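LAIR1 ecotodomain from MGD21 antibody (Homo sapiens, PDB 7JZK) is an antibody-inserted form of the collagen receptor LAIR1, an immunoglobulin-fold domain that binds a Plasmodium RIFIN through the V2 domain of that protein. Local coordinates at residues V22-R27 and G74-I79; T34-R39 and Y45-D50. All blocks are in the same frame, centred on the assembly; numbering follows the deposited sequence.

Interaction 1: V22-R27 and G74-I79; sequences VTFVCR and GLFRCI
Phe24 lays the outer end of its ring over one face of Phe76, with CZ of Phe24 3.3 Å from CD1 of Phe76 and close to CE1 as well. The overlap runs both ways, because CG of Phe76 in turn lies over a face of the Phe24 ring, offset toward its rim. With the planes inclined at 31° and the centroids 4.1 Å apart, the rings meet obliquely. Each ring stands on a CB that points at the other strand. Two residues further along both strands, Cys26 and Cys78 join in a disulfide, SG of Cys26 bonded to SG of Cys78 at 2.0 Å with a chi3 of -75°. This is the intersheet disulfide of the immunoglobulin fold, linking strands 22-28 and 74-82, one from each sheet of the sandwich. Segments 22-27 and 74-79 run in roughly the same direction, 29° apart, and share no backbone hydrogen bond. Side chains alone therefore span the gap, and the spacing matches their size: CA of Cys26 is 5.9 Å from CA of Cys78, whereas CA of Phe24 stands 8.4 Å from CA of Phe76. Small cysteines suit the closer end, flat aromatic rings the wider one. Neighbouring strands close in around them, with Ile8 against both Phe24 and Cys78, Phe63 against Cys26 and Leu37 against Phe76. Val25 and Arg77, between the inward-facing residues, turn their CB atoms away from the other strand; Arg77 reaches the carboxylate of Glu38 in a salt bridge through NE.

Interaction 2: T34-R39 and Y45-D50; sequences TFRLER and YSDTED
A beta hairpin, strand 34-38 running antiparallel to 45-48, forms one margin of the second sheet of this immunoglobulin domain, and its outer strand meets the RIFIN. Two hydrogen-bonded pairs tie it together: Phe35 N donates to Thr48 O at 3.0 Å and Thr48 N returns a bond to Phe35 O, while Leu37 N reaches Ser46 O at 2.9 Å and Ser46 N reaches Leu37 O. Side chains alternate between the faces. Phe35, Leu37, Ser46 and Thr48 share the face toward the other sheet, where Ala61 and Phe63 meet Phe35, Leu37 and Thr48; Thr48 offers its methyl CG2 to CB of Phe35. Arg36, Tyr45 and Asp47 share the opposite face. There the Arg36 guanidinium lies flat on the Tyr45 ring, planes 8° apart and CZ of Arg36 3.6 Å from the ring centroid, a cation-pi stack; CD of Arg36 adds a CH-pi contact over the same face. The Arg36 side chain leaves with CG anti to the backbone N (chi1 162°) and bends at chi3, which carries the guanidinium across toward the outer strand. Asp47 meets its edge: NH2 of Arg36 donates to the syn lone pair of Asp47 OD2 at 2.7 Å, nearly straight and almost in the guanidinium plane. A second bond, NE to OD1, is doubtful, because OD1 is modelled too near a neighbouring atom. Arginine suits this position because its planar cation can offer a face to the tyrosine and an edge to the carboxylate at once. On the RIFIN chain, Arg92 makes a further cation-pi contact with Tyr45, and Ala78, which also packs on Leu37, is hydrogen-bonded through N to Ser46 OG. Stacking and the salt bridge together should restrict rotation of the guanidinium, and the carboxylate probably offsets part of its charge beside the RIFIN.

Overall arrangement
Interaction 1 joins the two sheets across the middle of the domain, its centre about 3 Å from that of the chain; interaction 2 joins neighbouring strands within one sheet, farther out, beside the RIFIN. Their centres are about 9 Å apart, and strands 74-82 and 34-38 lie side by side, with Ile79 O probably hydrogen-bonded to Arg36 N. Phe35 of interaction 2 also packs on Cys26, extending the shared core. The chemistry follows position: covalent sulfur and aromatic carbon fill the gap in 22-27 with 74-79, whereas 34-39 with 45-50 relies on backbone hydrogen bonds and, on the Arg36-Tyr45-Asp47 face, charged and aromatic groups.

Interaction 1: V22-R27 and G74-I79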
loop_
_atom_site.group_PDB
_atom_site.type_symbol
_atom_site.label_atom_id
_atom_site.label_comp_id
_atom_site.label_asym_id
_atom_site.label_seq_id
_atom_site.Cartn_x
_atom_site.Cartn_y
_atom_site.Cartn_z
ATOM N N VAL A 22 -21.825 1.052 -2.033
ATOM C CA VAL A 22 -21.769 0.980 -0.574
ATOM C C VAL A 22 -20.778 2.027 -0.093
ATOM O O VAL A 22 -19.843 2.381 -0.808
ATOM C CB VAL A 22 -21.378 -0.434 -0.077
ATOM C CG1 VAL A 22 -19.916 -0.723 -0.353
ATOM C CG2 VAL A 22 -21.645 -0.576 1.417
ATOM N N THR A 23 -21.015 2.576 1.101
ATOM C CA THR A 23 -20.090 3.539 1.688
ATOM C C THR A 23 -19.777 3.174 3.136
ATOM O O THR A 23 -20.688 3.042 3.962
ATOM C CB THR A 23 -20.647 4.964 1.630
ATOM O OG1 THR A 23 -21.197 5.209 0.329
ATOM C CG2 THR A 23 -19.527 5.966 1.898
ATOM N N PHE A 24 -18.488 3.048 3.443
ATOM C CA PHE A 24 -18.028 2.836 4.807
ATOM C C PHE A 24 -17.749 4.193 5.420
ATOM O O PHE A 24 -16.977 4.980 4.865
ATOM C CB PHE A 24 -16.760 1.977 4.828
ATOM C CG PHE A 24 -16.961 0.602 4.282
ATOM C CD1 PHE A 24 -16.646 0.315 2.974
ATOM C CD2 PHE A 24 -17.517 -0.385 5.065
ATOM C CE1 PHE A 24 -16.857 -0.938 2.455
ATOM C CE2 PHE A 24 -17.720 -1.646 4.564
ATOM C CZ PHE A 24 -17.397 -1.922 3.248
ATOM N N VAL A 25 -18.356 4.443 6.574
ATOM C CA VAL A 25 -18.231 5.692 7.321
ATOM C C VAL A 25 -17.453 5.396 8.593
ATOM O O VAL A 25 -17.872 4.566 9.415
ATOM C CB VAL A 25 -19.601 6.309 7.649
ATOM C CG1 VAL A 25 -19.427 7.685 8.283
ATOM C CG2 VAL A 25 -20.476 6.384 6.395
ATOM N N CYS A 26 -16.301 6.038 8.716
ATOM C CA CYS A 26 -15.423 5.913 9.865
ATOM C C CYS A 26 -15.569 7.155 10.729
ATOM O O CYS A 26 -15.442 8.279 10.228
ATOM C CB CYS A 26 -13.977 5.754 9.409
ATOM S SG CYS A 26 -13.654 4.235 8.551
ATOM N N ARG A 27 -15.858 6.960 12.009
ATOM C CA ARG A 27 -16.066 8.072 12.925
ATOM C C ARG A 27 -15.098 7.996 14.086
ATOM O O ARG A 27 -14.875 6.921 14.656
ATOM C CB ARG A 27 -17.497 8.130 13.426
ATOM C CG ARG A 27 -18.417 8.753 12.398
ATOM C CD ARG A 27 -19.780 9.024 12.969
ATOM N NE ARG A 27 -20.862 8.657 12.053
ATOM C CZ ARG A 27 -21.218 7.416 11.731
ATOM N NH1 ARG A 27 -22.228 7.220 10.889
ATOM N NH2 ARG A 27 -20.566 6.367 12.226
ATOM N N GLY A 74 -16.479 -9.130 2.631
ATOM C CA GLY A 74 -15.529 -9.496 3.658
ATOM C C GLY A 74 -15.475 -8.456 4.760
ATOM O O GLY A 74 -16.382 -7.645 4.925
ATOM N N LEU A 75 -14.386 -8.448 5.514
ATOM C CA LEU A 75 -14.231 -7.578 6.669
ATOM C C LEU A 75 -13.525 -6.249 6.378
ATOM O O LEU A 75 -12.597 -6.191 5.576
ATOM C CB LEU A 75 -13.488 -8.349 7.760
ATOM C CG LEU A 75 -14.263 -9.351 8.640
ATOM C CD1 LEU A 75 -15.223 -10.247 7.908
ATOM C CD2 LEU A 75 -13.324 -10.155 9.489
ATOM N N PHE A 76 -13.989 -5.185 7.053
ATOM C CA PHE A 76 -13.461 -3.824 6.993
ATOM C C PHE A 76 -13.439 -3.246 8.405
ATOM O O PHE A 76 -14.282 -3.590 9.232
ATOM C CB PHE A 76 -14.303 -2.878 6.098
ATOM C CG PHE A 76 -14.370 -3.291 4.644
ATOM C CD1 PHE A 76 -15.298 -4.242 4.218
ATOM C CD2 PHE A 76 -13.516 -2.719 3.693
ATOM C CE1 PHE A 76 -15.369 -4.616 2.883
ATOM C CE2 PHE A 76 -13.589 -3.087 2.354
ATOM C CZ PHE A 76 -14.512 -4.040 1.950
ATOM N N ARG A 77 -12.485 -2.356 8.688
ATOM C CA ARG A 77 -12.461 -1.703 9.999
ATOM C C ARG A 77 -11.706 -0.383 9.888
ATOM O O ARG A 77 -10.976 -0.150 8.928
ATOM C CB ARG A 77 -11.836 -2.598 11.070
ATOM C CG ARG A 77 -10.326 -2.578 11.094
ATOM C CD ARG A 77 -9.830 -3.555 12.112
ATOM N NE ARG A 77 -8.380 -3.717 12.065
ATOM C CZ ARG A 77 -7.697 -4.465 12.935
ATOM N NH1 ARG A 77 -8.338 -5.110 13.909
ATOM N NH2 ARG A 77 -6.377 -4.561 12.850
ATOM N N CYS A 78 -11.889 0.482 10.875
ATOM C CA CYS A 78 -11.292 1.807 10.821
ATOM C C CYS A 78 -10.195 1.951 11.859
ATOM O O CYS A 78 -10.180 1.281 12.898
ATOM C CB CYS A 78 -12.321 2.927 11.032
ATOM S SG CYS A 78 -13.816 2.817 10.007
ATOM N N ILE A 79 -9.254 2.825 11.541
ATOM C CA ILE A 79 -8.256 3.240 12.510
ATOM C C ILE A 79 -7.867 4.657 12.134
ATOM O O ILE A 79 -7.883 5.030 10.963
ATOM C CB ILE A 79 -7.049 2.274 12.534
ATOM C CG1 ILE A 79 -6.077 2.623 13.659
ATOM C CG2 ILE A 79 -6.343 2.277 11.212
ATOM C CD1 ILE A 79 -4.927 1.668 13.740
#

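Interaction 2: T34-R39 and Y45-D50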
loop_
_atom_site.group_PDB
_atom_site.type_symbol
_atom_site.label_atom_id
_atom_site.label_comp_id
_atom_site.label_asym_id
_atom_site.label_seq_id
_atom_site.Cartn_x
_atom_site.Cartn_y
_atom_site.Cartn_z
ATOM N N THR A 34 -5.643 11.464 9.823
ATOM C CA THR A 34 -5.852 10.488 8.771
ATOM C C THR A 34 -6.762 9.377 9.274
ATOM O O THR A 34 -6.593 8.876 10.389
ATOM C CB THR A 34 -4.524 9.868 8.314
ATOM O OG1 THR A 34 -3.537 10.890 8.149
ATOM C CG2 THR A 34 -4.714 9.250 6.986
ATOM N N PHE A 35 -7.705 8.981 8.430
ATOM C CA PHE A 35 -8.472 7.760 8.616
ATOM C C PHE A 35 -7.925 6.694 7.676
ATOM O O PHE A 35 -7.704 6.971 6.493
ATOM C CB PHE A 35 -9.942 7.992 8.292
ATOM C CG PHE A 35 -10.801 8.077 9.485
ATOM C CD1 PHE A 35 -11.402 9.272 9.830
ATOM C CD2 PHE A 35 -10.969 6.979 10.296
ATOM C CE1 PHE A 35 -12.196 9.358 10.963
ATOM C CE2 PHE A 35 -11.746 7.049 11.413
ATOM C CZ PHE A 35 -12.369 8.240 11.753
ATOM N N ARG A 36 -7.739 5.473 8.182
ATOM C CA ARG A 36 -7.314 4.334 7.375
ATOM C C ARG A 36 -8.360 3.234 7.484
ATOM O O ARG A 36 -8.680 2.778 8.595
ATOM C CB ARG A 36 -5.957 3.807 7.840
ATOM C CG ARG A 36 -5.593 2.401 7.404
ATOM C CD ARG A 36 -4.120 2.114 7.714
ATOM N NE ARG A 36 -3.221 3.106 7.124
ATOM C CZ ARG A 36 -1.893 3.089 7.261
ATOM N NH1 ARG A 36 -1.301 2.131 7.974
ATOM N NH2 ARG A 36 -1.150 4.029 6.685
ATOM N N LEU A 37 -8.852 2.789 6.328
ATOM C CA LEU A 37 -9.831 1.719 6.218
ATOM C C LEU A 37 -9.095 0.446 5.851
ATOM O O LEU A 37 -8.427 0.399 4.811
ATOM C CB LEU A 37 -10.890 2.055 5.180
ATOM C CG LEU A 37 -11.841 0.928 4.822
ATOM C CD1 LEU A 37 -12.878 0.738 5.933
ATOM C CD2 LEU A 37 -12.525 1.342 3.532
ATOM N N GLU A 38 -9.151 -0.510 6.761
ATOM C CA GLU A 38 -8.386 -1.751 6.593
ATOM C C GLU A 38 -9.306 -2.896 6.220
ATOM O O GLU A 38 -10.471 -2.857 6.572
ATOM C CB GLU A 38 -7.671 -2.092 7.893
ATOM C CG GLU A 38 -6.430 -1.290 8.200
ATOM C CD GLU A 38 -5.775 -1.788 9.473
ATOM O OE1 GLU A 38 -4.829 -1.159 9.941
ATOM O OE2 GLU A 38 -6.222 -2.812 9.986
ATOM N N ARG A 39 -8.766 -3.865 5.505
ATOM C CA ARG A 39 -9.524 -5.086 5.189
ATOM C C ARG A 39 -9.233 -6.117 6.271
ATOM O O ARG A 39 -8.727 -5.749 7.314
ATOM C CB ARG A 39 -9.146 -5.587 3.798
ATOM C CG ARG A 39 -9.500 -4.634 2.669
ATOM C CD ARG A 39 -10.277 -5.374 1.604
ATOM N NE ARG A 39 -11.458 -6.004 2.170
ATOM C CZ ARG A 39 -12.340 -6.711 1.480
ATOM N NH1 ARG A 39 -12.189 -6.885 0.181
ATOM N NH2 ARG A 39 -13.373 -7.245 2.097
ATOM N N TYR A 45 -5.081 -1.706 2.767
ATOM C CA TYR A 45 -5.712 -0.513 3.368
ATOM C C TYR A 45 -5.845 0.671 2.418
ATOM O O TYR A 45 -5.138 0.715 1.421
ATOM C CB TYR A 45 -4.966 -0.133 4.649
ATOM C CG TYR A 45 -3.537 0.326 4.556
ATOM C CD1 TYR A 45 -2.522 -0.433 5.105
ATOM C CD2 TYR A 45 -3.208 1.554 4.014
ATOM C CE1 TYR A 45 -1.208 -0.007 5.073
ATOM C CE2 TYR A 45 -1.899 1.988 3.959
ATOM C CZ TYR A 45 -0.897 1.205 4.493
ATOM O OH TYR A 45 0.389 1.636 4.449
ATOM N N SER A 46 -6.723 1.614 2.754
ATOM C CA SER A 46 -6.809 2.872 2.020
ATOM C C SER A 46 -6.883 4.004 3.029
ATOM O O SER A 46 -7.661 3.938 3.991
ATOM C CB SER A 46 -8.021 2.894 1.100
ATOM O OG SER A 46 -7.787 2.076 -0.040
ATOM N N ASP A 47 -6.085 5.039 2.803
ATOM C CA ASP A 47 -5.989 6.183 3.694
ATOM C C ASP A 47 -6.706 7.383 3.087
ATOM O O ASP A 47 -6.820 7.509 1.866
ATOM C CB ASP A 47 -4.523 6.526 3.968
ATOM C CG ASP A 47 -3.915 5.662 5.071
ATOM O OD1 ASP A 47 -4.611 4.751 5.544
ATOM O OD2 ASP A 47 -2.725 5.838 5.426
ATOM N N THR A 48 -7.190 8.265 3.956
ATOM C CA THR A 48 -7.782 9.522 3.522
ATOM C C THR A 48 -7.480 10.583 4.563
ATOM O O THR A 48 -7.535 10.324 5.774
ATOM C CB THR A 48 -9.298 9.397 3.309
ATOM O OG1 THR A 48 -9.797 10.591 2.697
ATOM C CG2 THR A 48 -10.017 9.177 4.618
ATOM N N GLU A 49 -7.145 11.775 4.089
ATOM C CA GLU A 49 -7.021 12.916 4.977
ATOM C C GLU A 49 -8.158 13.910 4.809
ATOM O O GLU A 49 -8.193 14.906 5.527
ATOM C CB GLU A 49 -5.680 13.626 4.785
ATOM C CG GLU A 49 -4.477 12.812 5.196
ATOM C CD GLU A 49 -3.223 13.668 5.260
ATOM O OE1 GLU A 49 -2.225 13.365 4.564
ATOM O OE2 GLU A 49 -3.242 14.663 6.015
ATOM N N ASP A 50 -9.095 13.671 3.899
ATOM C CA ASP A 50 -10.270 14.532 3.840
ATOM C C ASP A 50 -11.212 14.041 4.937
ATOM O O ASP A 50 -12.106 13.222 4.710
ATOM C CB ASP A 50 -10.919 14.499 2.462
ATOM C CG ASP A 50 -12.231 15.305 2.396
ATOM O OD1 ASP A 50 -12.458 16.218 3.234
ATOM O OD2 ASP A 50 -13.058 14.995 1.510
#